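Side-chain contact in putative molybdenum cofactor biosynthesis protein D2 (MoaD2) / thiamine S (Mycobacterium smegmatis, PDB 6JC0), which probably serves as a small ubiquitin-like sulfur carrier in the making of the molybdenum cofactor: residues T10-A15 with C61-V66. Numbering follows the deposited sequence.
Sequences TVRYFA and CDEVAV
Arg-12, on strand 6-13, and Glu-63, in the turn between strands 58-61 and 64-65, meet in a single salt bridge: Arg-12 NH2 lies 3.2 Å from Glu-63 OE2. The hydrogen bond within it is fairly straight, 154° at the hydrogen, and the oxygen sits at the edge of the guanidinium, in its plane. Glu-63 accepts with the anti lone pair of OE2, the one turned away from OE1, so the two groups are joined end-on through one N-H instead of side by side through two, although their planes are only 24° apart.

A water bridges the two groups. Water 1 donates to Glu-63 OE2 (2.5 Å, short enough that the exact distance is doubtful) and accepts a longer bond, 3.3 Å, from Arg-12 NH1, closing a ring of bonds along the guanidinium edge.

Reach explains the choice of residues. Strand 77-82 lies between strand 6-13 and strand 58-61, which leads into the turn, and the arginine chain, bent about CG-CD (chi3 -63°), spans part of that distance while the extended glutamate chain spans the rest. The type I' turn from Cys-61 to Val-64, closed by Val-64 N to Cys-61 O at 3.0 Å, places Glu-63 at its tip.

Within segment 10-15, the Phe-14 ring reaches one face of the guanidinium with its CZ corner, 4.3 Å above the plane, while the guanidinium edge makes the polar bonds.

Arg-12 NH2 also forms a salt bridge with Asp-80 of strand 77-82, its stronger polar partner. The positive guanidinium, lying between Glu-63 and Asp-80, probably offsets the repulsion between the two carboxylates, and this surface link, near a chain of another protein, joins the turn to the ubiquitin-like sheet through charge and water with little buried surface.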
ATOM      1  N   THR B  10     -19.324 -24.531 -31.518  1.00 17.18           N
ATOM      2  CA  THR B  10     -18.031 -24.830 -30.927  1.00 20.75           C
ATOM      3  C   THR B  10     -18.078 -24.511 -29.436  1.00 20.57           C
ATOM      4  O   THR B  10     -18.495 -23.423 -29.035  1.00 21.68           O
ATOM      5  CB  THR B  10     -16.895 -24.035 -31.605  1.00 25.63           C
ATOM      6  OG1 THR B  10     -16.891 -24.314 -33.009  1.00 30.48           O
ATOM      7  CG2 THR B  10     -15.540 -24.413 -31.017  1.00 23.33           C
ATOM      8  N   VAL B  11     -17.677 -25.472 -28.613  1.00 16.83           N
ATOM      9  CA  VAL B  11     -17.638 -25.259 -27.174  1.00 17.18           C
ATOM     10  C   VAL B  11     -16.195 -25.206 -26.697  1.00 20.03           C
ATOM     11  O   VAL B  11     -15.417 -26.115 -26.970  1.00 22.15           O
ATOM     12  CB  VAL B  11     -18.388 -26.370 -26.402  1.00 20.89           C
ATOM     13  CG1 VAL B  11     -18.275 -26.140 -24.893  1.00 15.38           C
ATOM     14  CG2 VAL B  11     -19.848 -26.425 -26.825  1.00 21.62           C
ATOM     15  N   ARG B  12     -15.841 -24.135 -25.995  1.00 15.33           N
ATOM     16  CA  ARG B  12     -14.521 -24.030 -25.389  1.00 18.15           C
ATOM     17  C   ARG B  12     -14.640 -24.130 -23.874  1.00 18.98           C
ATOM     18  O   ARG B  12     -15.341 -23.334 -23.246  1.00 17.52           O
ATOM     19  CB  ARG B  12     -13.834 -22.714 -25.784  1.00 17.26           C
ATOM     20  CG  ARG B  12     -13.613 -22.553 -27.283  1.00 17.28           C
ATOM     21  CD  ARG B  12     -12.677 -21.389 -27.602  1.00 16.20           C
ATOM     22  NE  ARG B  12     -13.230 -20.103 -27.182  1.00 21.84           N
ATOM     23  CZ  ARG B  12     -12.578 -18.945 -27.253  1.00 28.46           C
ATOM     24  NH1 ARG B  12     -11.340 -18.903 -27.727  1.00 26.88           N
ATOM     25  NH2 ARG B  12     -13.164 -17.828 -26.841  1.00 26.11           N
ATOM     26  N   TYR B  13     -13.967 -25.123 -23.298  1.00 13.64           N
ATOM     27  CA  TYR B  13     -13.959 -25.315 -21.851  1.00 11.42           C
ATOM     28  C   TYR B  13     -12.749 -24.631 -21.222  1.00 19.03           C
ATOM     29  O   TYR B  13     -11.654 -24.657 -21.782  1.00 17.17           O
ATOM     30  CB  TYR B  13     -13.940 -26.807 -21.497  1.00 16.01           C
ATOM     31  CG  TYR B  13     -15.129 -27.591 -21.999  1.00 22.39           C
ATOM     32  CD1 TYR B  13     -16.318 -27.616 -21.282  1.00 21.88           C
ATOM     33  CD2 TYR B  13     -15.061 -28.314 -23.185  1.00 20.34           C
ATOM     34  CE1 TYR B  13     -17.410 -28.336 -21.734  1.00 20.22           C
ATOM     35  CE2 TYR B  13     -16.148 -29.032 -23.646  1.00 19.14           C
ATOM     36  CZ  TYR B  13     -17.319 -29.041 -22.915  1.00 21.25           C
ATOM     37  OH  TYR B  13     -18.407 -29.751 -23.367  1.00 20.95           O
ATOM     38  N   PHE B  14     -12.940 -24.041 -20.048  1.00 16.44           N
ATOM     39  CA  PHE B  14     -11.833 -23.389 -19.357  1.00 17.00           C
ATOM     40  C   PHE B  14     -11.648 -23.896 -17.934  1.00 15.11           C
ATOM     41  O   PHE B  14     -12.615 -24.266 -17.258  1.00 14.84           O
ATOM     42  CB  PHE B  14     -12.032 -21.872 -19.357  1.00 19.59           C
ATOM     43  CG  PHE B  14     -11.849 -21.254 -20.702  1.00 16.21           C
ATOM     44  CD1 PHE B  14     -12.919 -21.135 -21.573  1.00 15.70           C
ATOM     45  CD2 PHE B  14     -10.596 -20.836 -21.118  1.00 15.20           C
ATOM     46  CE1 PHE B  14     -12.748 -20.587 -22.824  1.00 15.17           C
ATOM     47  CE2 PHE B  14     -10.419 -20.285 -22.370  1.00 12.53           C
ATOM     48  CZ  PHE B  14     -11.496 -20.160 -23.222  1.00 15.32           C
ATOM     49  N   ALA B  15     -10.387 -23.919 -17.509  1.00 14.27           N
ATOM     50  CA  ALA B  15      -9.987 -24.283 -16.151  1.00 19.15           C
ATOM     51  C   ALA B  15     -10.654 -25.563 -15.665  1.00 22.17           C
ATOM     52  O   ALA B  15     -10.480 -26.624 -16.265  1.00 22.12           O
ATOM     53  CB  ALA B  15     -10.280 -23.140 -15.197  1.00 10.04           C
ATOM     54  N   CYS B  61     -21.273 -16.329 -25.448  1.00 18.65           N
ATOM     55  CA  CYS B  61     -21.562 -16.691 -26.832  1.00 17.94           C
ATOM     56  C   CYS B  61     -20.821 -15.713 -27.727  1.00 22.78           C
ATOM     57  O   CYS B  61     -21.137 -14.524 -27.732  1.00 26.85           O
ATOM     58  CB  CYS B  61     -23.064 -16.652 -27.119  1.00 17.31           C
ATOM     59  SG  CYS B  61     -24.020 -17.969 -26.342  1.00 21.51           S
ATOM     60  N   ASP B  62     -19.838 -16.212 -28.475  1.00 21.93           N
ATOM     61  CA  ASP B  62     -18.907 -15.356 -29.205  1.00 23.78           C
ATOM     62  C   ASP B  62     -18.327 -14.303 -28.260  1.00 23.61           C
ATOM     63  O   ASP B  62     -18.299 -13.115 -28.574  1.00 28.69           O
ATOM     64  CB  ASP B  62     -19.589 -14.692 -30.404  1.00 27.25           C
ATOM     65  CG  ASP B  62     -19.978 -15.690 -31.485  1.00 27.70           C
ATOM     66  OD1 ASP B  62     -19.421 -16.807 -31.499  1.00 26.99           O
ATOM     67  OD2 ASP B  62     -20.839 -15.354 -32.326  1.00 27.68           O
ATOM     68  N   GLU B  63     -17.897 -14.765 -27.088  1.00 23.72           N
ATOM     69  CA  GLU B  63     -17.295 -13.926 -26.049  1.00 25.87           C
ATOM     70  C   GLU B  63     -18.187 -12.780 -25.557  1.00 27.08           C
ATOM     71  O   GLU B  63     -17.689 -11.800 -25.007  1.00 26.63           O
ATOM     72  CB  GLU B  63     -15.953 -13.365 -26.533  1.00 29.01           C
ATOM     73  CG  GLU B  63     -14.905 -14.440 -26.793  1.00 31.51           C
ATOM     74  CD  GLU B  63     -13.521 -13.872 -27.044  1.00 36.07           C
ATOM     75  OE1 GLU B  63     -13.408 -12.649 -27.273  1.00 39.01           O
ATOM     76  OE2 GLU B  63     -12.543 -14.650 -27.008  1.00 36.12           O
ATOM     77  N   VAL B  64     -19.498 -12.907 -25.747  1.00 26.07           N
ATOM     78  CA  VAL B  64     -20.454 -11.984 -25.135  1.00 28.44           C
ATOM     79  C   VAL B  64     -21.190 -12.702 -24.006  1.00 25.24           C
ATOM     80  O   VAL B  64     -21.747 -13.776 -24.214  1.00 23.19           O
ATOM     81  CB  VAL B  64     -21.480 -11.445 -26.154  1.00 36.76           C
ATOM     82  CG1 VAL B  64     -22.507 -10.560 -25.456  1.00 38.68           C
ATOM     83  CG2 VAL B  64     -20.780 -10.679 -27.266  1.00 37.42           C
ATOM     84  N   ALA B  65     -21.183 -12.108 -22.815  1.00 25.45           N
ATOM     85  CA  ALA B  65     -21.768 -12.731 -21.632  1.00 21.71           C
ATOM     86  C   ALA B  65     -23.229 -13.126 -21.841  1.00 24.80           C
ATOM     87  O   ALA B  65     -24.014 -12.353 -22.380  1.00 20.61           O
ATOM     88  CB  ALA B  65     -21.643 -11.801 -20.434  1.00 27.55           C
ATOM     89  N   VAL B  66     -23.575 -14.341 -21.421  1.00 28.50           N
ATOM     90  CA  VAL B  66     -24.951 -14.823 -21.490  1.00 26.74           C
ATOM     91  C   VAL B  66     -25.720 -14.406 -20.242  1.00 27.24           C
ATOM     92  O   VAL B  66     -25.475 -14.917 -19.151  1.00 27.28           O
ATOM     93  CB  VAL B  66     -25.016 -16.359 -21.633  1.00 23.69           C
ATOM     94  CG1 VAL B  66     -26.462 -16.834 -21.615  1.00 21.38           C
ATOM     95  CG2 VAL B  66     -24.315 -16.809 -22.908  1.00 21.18           C
TER
HETATM   96  O   HOH W   1     -10.639 -15.753 -28.242  1.00 25.33           O